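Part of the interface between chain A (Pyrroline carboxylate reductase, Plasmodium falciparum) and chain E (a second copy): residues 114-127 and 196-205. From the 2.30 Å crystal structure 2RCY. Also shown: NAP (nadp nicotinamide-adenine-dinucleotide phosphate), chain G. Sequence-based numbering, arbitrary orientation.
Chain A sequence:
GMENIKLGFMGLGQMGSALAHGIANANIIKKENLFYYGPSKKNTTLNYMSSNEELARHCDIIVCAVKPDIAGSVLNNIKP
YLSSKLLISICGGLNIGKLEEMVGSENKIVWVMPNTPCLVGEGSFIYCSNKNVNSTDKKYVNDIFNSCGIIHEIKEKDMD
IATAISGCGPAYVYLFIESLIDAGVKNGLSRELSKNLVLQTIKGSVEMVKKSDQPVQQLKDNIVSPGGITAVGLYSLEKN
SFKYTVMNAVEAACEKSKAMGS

Chain A 114-127: PNTPCLVGEGSFIY
Chain E, residues 196-205: NLVLQTIKGS

Chain E contributes residues 196-205 of a longer helix, with phi/psi near -65/-42 and backbone bonds from each N to the O four residues earlier. Chain A lays a loop, a short 3-10 segment (116-118), a turn and the strand 123-127 against it. Strand and helix run roughly antiparallel, at 147° between their N-to-C directions, with axes approaching to 7.5 Å. Two CA pairs set the register, Pro A117 with Gly E204 at 4.7 Å and Ser A124 with Thr E201 at 6.1 Å.

Pro A114 (phi/psi -96/179) places its O 3.3 Å from the NADP atom C5N. Asn A115 (-139/163, chi1 p, chi2 17°) ties its own chain together: its OD1 accepts from Ser A124 N at 2.8 Å, fastening the loop to the strand. Its ND2 donates to water 1 (3.1 Å), which donates to Glu A122 O (2.8 Å) and Gln E200 O (2.7 Å), so one water links both chains.

After Thr A116 (-60/-33), Pro A117 (-48/-13, C-gamma exo) points its CA-to-CB bond toward the helix, its CB lying 3.5 Å from Gly E204 CA. Glycine suits this place because a CB there would lie 2.5 Å from Pro A117 CB and 2.6 Å from Glu A122 O. Cys A118 (-65/-22), Leu A119 (-58/-39) and Val A120 (-100/23) lead to Gly A121, whose positive phi (68/25) favours glycine. Glu A122 N closes the turn, donating to Pro A117 O (3.0 Å).

Glu A122 (-130/34; chi1 -146°, chi2 p, chi3 55°) is the polar centre. Its OE2 forms a salt bridge with Lys E203 NZ at 3.3 Å (lysine chi1 to chi3 t, chi4 m). Water 2 reinforces the pair, donating to Glu A122 OE1 (2.7 Å) and accepting from Lys E203 NZ (3.1 Å). Gln E200 (chi1 t, chi2 p, chi3 26°) offers NE2 to three acceptors, all through weak bonds: Glu A122 O at 2.9 Å, Glu A122 OE2 at 3.3 Å and Gly A123 O at 3.4 Å.

Gly A123 (-75/154) begins the strand; a CB would clash with Cys A118 CB at 2.6 Å. Thereafter side chains alternate. Ser A124 (-113/130, chi1 t) points toward the helix; the small side chain fits against it, its CB 3.8 Å from Gln E200 CG and its OG 3.4 Å from Leu E197 CD2, while OG is hydrogen-bonded elsewhere in the structure. Phe A125 (-129/143, chi1 m) points away. Ile A126 (-131/144, chi1 p, chi2 m) turns back, and its CG2 meets Leu E197 CD2 (chi1 m, chi2 t) at 3.7 Å, an apolar contact well removed from the polar cluster.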

# COMPACT_ATOMS: atom_id res chain seq x y z
N PRO A 114 6.67 -35.56 9.55
CA PRO A 114 8.11 -35.41 9.41
C PRO A 114 8.54 -34.18 8.60
O PRO A 114 7.69 -33.42 8.12
CB PRO A 114 8.50 -36.68 8.65
CG PRO A 114 7.30 -36.98 7.78
CD PRO A 114 6.10 -36.28 8.40
N ASN A 115 9.85 -33.99 8.47
CA ASN A 115 10.41 -33.06 7.49
C ASN A 115 11.66 -33.64 6.81
O ASN A 115 12.24 -34.61 7.31
CB ASN A 115 10.68 -31.67 8.11
CG ASN A 115 11.64 -31.71 9.29
OD1 ASN A 115 12.36 -32.68 9.50
ND2 ASN A 115 11.65 -30.63 10.06
N THR A 116 12.06 -33.06 5.68
CA THR A 116 13.17 -33.59 4.87
C THR A 116 14.55 -33.69 5.56
O THR A 116 15.32 -34.59 5.24
CB THR A 116 13.32 -32.87 3.50
OG1 THR A 116 13.49 -31.46 3.71
CG2 THR A 116 12.10 -33.12 2.62
N PRO A 117 14.87 -32.75 6.50
CA PRO A 117 16.10 -32.85 7.29
C PRO A 117 16.39 -34.21 7.95
O PRO A 117 17.51 -34.42 8.42
CB PRO A 117 15.88 -31.80 8.38
CG PRO A 117 15.08 -30.76 7.71
CD PRO A 117 14.13 -31.51 6.82
N CYS A 118 15.41 -35.10 7.97
CA CYS A 118 15.60 -36.45 8.52
C CYS A 118 16.59 -37.27 7.68
O CYS A 118 17.18 -38.23 8.18
CB CYS A 118 14.26 -37.18 8.64
SG CYS A 118 13.47 -37.57 7.06
N LEU A 119 16.76 -36.87 6.42
CA LEU A 119 17.73 -37.47 5.51
C LEU A 119 19.16 -37.39 6.06
O LEU A 119 19.94 -38.33 5.90
CB LEU A 119 17.65 -36.79 4.13
CG LEU A 119 18.55 -37.28 2.99
CD1 LEU A 119 18.14 -38.67 2.50
CD2 LEU A 119 18.54 -36.29 1.84
N VAL A 120 19.48 -36.27 6.70
CA VAL A 120 20.79 -36.09 7.34
C VAL A 120 20.71 -36.32 8.86
O VAL A 120 21.55 -35.83 9.62
CB VAL A 120 21.44 -34.71 7.00
CG1 VAL A 120 21.76 -34.62 5.51
CG2 VAL A 120 20.54 -33.54 7.42
N GLY A 121 19.70 -37.07 9.28
CA GLY A 121 19.52 -37.46 10.68
C GLY A 121 19.15 -36.32 11.61
O GLY A 121 19.41 -36.40 12.82
N GLU A 122 18.55 -35.27 11.06
CA GLU A 122 18.23 -34.07 11.83
C GLU A 122 16.77 -33.64 11.64
O GLU A 122 16.44 -32.45 11.65
CB GLU A 122 19.19 -32.93 11.46
CG GLU A 122 19.54 -32.00 12.61
CD GLU A 122 20.31 -32.70 13.73
OE1 GLU A 122 21.36 -33.30 13.44
OE2 GLU A 122 19.85 -32.64 14.89
N GLY A 123 15.89 -34.63 11.48
CA GLY A 123 14.47 -34.38 11.25
C GLY A 123 13.72 -33.93 12.48
O GLY A 123 14.11 -34.22 13.61
N SER A 124 12.63 -33.20 12.26
CA SER A 124 11.71 -32.84 13.33
C SER A 124 10.38 -33.54 13.10
O SER A 124 9.83 -33.50 12.00
CB SER A 124 11.52 -31.32 13.39
OG SER A 124 10.72 -30.96 14.50
N PHE A 125 9.88 -34.20 14.14
CA PHE A 125 8.67 -34.99 14.03
C PHE A 125 7.66 -34.64 15.12
O PHE A 125 8.04 -34.36 16.26
CB PHE A 125 8.98 -36.49 14.11
CG PHE A 125 10.11 -36.93 13.22
CD1 PHE A 125 11.42 -36.97 13.70
CD2 PHE A 125 9.87 -37.35 11.91
CE1 PHE A 125 12.47 -37.39 12.88
CE2 PHE A 125 10.91 -37.77 11.09
CZ PHE A 125 12.22 -37.79 11.57
N ILE A 126 6.39 -34.66 14.75
CA ILE A 126 5.28 -34.61 15.70
C ILE A 126 4.28 -35.71 15.35
O ILE A 126 4.08 -36.02 14.18
CB ILE A 126 4.55 -33.23 15.75
CG1 ILE A 126 4.09 -32.76 14.35
CG2 ILE A 126 5.39 -32.19 16.50
CD1 ILE A 126 5.14 -32.02 13.51
N TYR A 127 3.68 -36.32 16.37
CA TYR A 127 2.72 -37.40 16.13
C TYR A 127 1.57 -37.48 17.12
O TYR A 127 1.66 -36.99 18.26
CB TYR A 127 3.43 -38.76 16.01
CG TYR A 127 3.68 -39.48 17.32
CD1 TYR A 127 2.83 -40.49 17.76
CD2 TYR A 127 4.78 -39.16 18.12
CE1 TYR A 127 3.06 -41.16 18.96
CE2 TYR A 127 5.03 -39.82 19.32
CZ TYR A 127 4.16 -40.82 19.73
OH TYR A 127 4.40 -41.48 20.92
N ASN E 196 11.19 -25.48 20.53
CA ASN E 196 11.85 -26.75 20.22
C ASN E 196 11.72 -27.15 18.76
O ASN E 196 12.69 -27.57 18.13
CB ASN E 196 11.30 -27.87 21.11
CG ASN E 196 11.59 -27.66 22.59
OD1 ASN E 196 12.58 -27.01 22.96
ND2 ASN E 196 10.74 -28.22 23.44
N LEU E 197 10.50 -27.00 18.23
CA LEU E 197 10.22 -27.35 16.84
C LEU E 197 10.90 -26.40 15.86
O LEU E 197 11.39 -26.84 14.82
CB LEU E 197 8.70 -27.38 16.59
CG LEU E 197 7.92 -28.55 17.20
CD1 LEU E 197 6.43 -28.25 17.20
CD2 LEU E 197 8.20 -29.85 16.47
N VAL E 198 10.93 -25.11 16.20
CA VAL E 198 11.55 -24.09 15.35
C VAL E 198 13.07 -24.29 15.25
O VAL E 198 13.63 -24.29 14.16
CB VAL E 198 11.20 -22.65 15.82
CG1 VAL E 198 12.08 -21.61 15.13
CG2 VAL E 198 9.74 -22.34 15.55
N LEU E 199 13.71 -24.47 16.40
CA LEU E 199 15.17 -24.61 16.46
C LEU E 199 15.67 -25.87 15.76
O LEU E 199 16.72 -25.85 15.12
CB LEU E 199 15.67 -24.56 17.91
CG LEU E 199 15.42 -23.28 18.73
CD1 LEU E 199 15.85 -23.49 20.17
CD2 LEU E 199 16.12 -22.05 18.13
N GLN E 200 14.92 -26.96 15.89
CA GLN E 200 15.26 -28.23 15.26
C GLN E 200 15.03 -28.17 13.74
O GLN E 200 15.79 -28.75 12.97
CB GLN E 200 14.46 -29.38 15.89
CG GLN E 200 14.73 -30.77 15.30
CD GLN E 200 16.18 -31.22 15.40
OE1 GLN E 200 16.93 -30.78 16.28
NE2 GLN E 200 16.59 -32.10 14.49
N THR E 201 13.99 -27.45 13.34
CA THR E 201 13.67 -27.25 11.93
C THR E 201 14.76 -26.44 11.23
O THR E 201 15.18 -26.79 10.12
CB THR E 201 12.29 -26.57 11.76
OG1 THR E 201 11.28 -27.38 12.37
CG2 THR E 201 11.95 -26.41 10.30
N ILE E 202 15.21 -25.38 11.88
CA ILE E 202 16.29 -24.54 11.35
C ILE E 202 17.62 -25.31 11.34
O ILE E 202 18.34 -25.28 10.34
CB ILE E 202 16.42 -23.21 12.13
CG1 ILE E 202 15.13 -22.39 11.99
CG2 ILE E 202 17.61 -22.41 11.61
CD1 ILE E 202 15.07 -21.17 12.87
N LYS E 203 17.91 -26.00 12.44
CA LYS E 203 19.10 -26.84 12.56
C LYS E 203 19.17 -27.86 11.43
O LYS E 203 20.22 -28.04 10.80
CB LYS E 203 19.13 -27.55 13.91
CG LYS E 203 20.44 -28.26 14.24
CD LYS E 203 20.33 -29.02 15.56
CE LYS E 203 21.69 -29.46 16.07
NZ LYS E 203 22.33 -30.48 15.20
N GLY E 204 18.04 -28.53 11.19
CA GLY E 204 17.94 -29.53 10.13
C GLY E 204 18.11 -28.98 8.73
O GLY E 204 18.74 -29.61 7.89
N SER E 205 17.55 -27.79 8.50
CA SER E 205 17.60 -27.14 7.19
C SER E 205 19.00 -26.66 6.82
O SER E 205 19.44 -26.84 5.68
CB SER E 205 16.62 -25.96 7.13
OG SER E 205 15.31 -26.37 7.46
PA NAP G . 5.79 -36.67 -4.14
O1A NAP G . 7.25 -36.32 -4.27
O2A NAP G . 4.85 -36.42 -5.30
O5B NAP G . 5.69 -38.21 -3.68
C5B NAP G . 4.62 -39.07 -4.07
C4B NAP G . 5.23 -40.39 -4.53
O4B NAP G . 4.27 -41.45 -4.46
C3B NAP G . 5.70 -40.32 -5.97
O3B NAP G . 7.11 -40.56 -6.02
C2B NAP G . 4.94 -41.40 -6.72
O2B NAP G . 5.79 -42.15 -7.58
C1B NAP G . 4.37 -42.28 -5.61
N9A NAP G . 3.04 -42.87 -5.94
C8A NAP G . 2.13 -42.37 -6.79
N7A NAP G . 1.05 -43.19 -6.81
C5A NAP G . 1.30 -44.21 -5.96
C6A NAP G . 0.58 -45.33 -5.56
N6A NAP G . -0.65 -45.57 -6.07
N1A NAP G . 1.12 -46.19 -4.67
C2A NAP G . 2.35 -45.96 -4.15
N3A NAP G . 3.06 -44.89 -4.51
C4A NAP G . 2.56 -43.99 -5.41
O3 NAP G . 5.19 -35.92 -2.85
PN NAP G . 6.01 -35.83 -1.46
O1N NAP G . 6.53 -34.42 -1.33
O2N NAP G . 6.96 -37.00 -1.36
O5D NAP G . 4.86 -36.01 -0.36
C5D NAP G . 4.25 -37.26 -0.07
C4D NAP G . 3.49 -37.15 1.24
O4D NAP G . 4.38 -36.77 2.30
C3D NAP G . 2.38 -36.11 1.19
O3D NAP G . 1.17 -36.70 1.67
C2D NAP G . 2.83 -34.99 2.11
O2D NAP G . 1.75 -34.43 2.87
C1D NAP G . 3.83 -35.67 3.03
N1N NAP G . 4.89 -34.77 3.51
C2N NAP G . 5.78 -34.25 2.64
C3N NAP G . 6.79 -33.40 3.10
C7N NAP G . 7.79 -32.83 2.13
O7N NAP G . 7.67 -33.06 0.83
N7N NAP G . 8.74 -32.13 2.56
C4N NAP G . 6.88 -33.10 4.46
C5N NAP G . 5.95 -33.66 5.33
C6N NAP G . 4.96 -34.50 4.82
P2B NAP G . 6.18 -41.64 -9.06
O1X NAP G . 6.72 -42.89 -9.73
O2X NAP G . 4.88 -41.13 -9.65
O3X NAP G . 7.22 -40.58 -8.83
O HOH W 1 14.41 -30.48 11.42
O HOH W 2 22.58 -33.45 15.87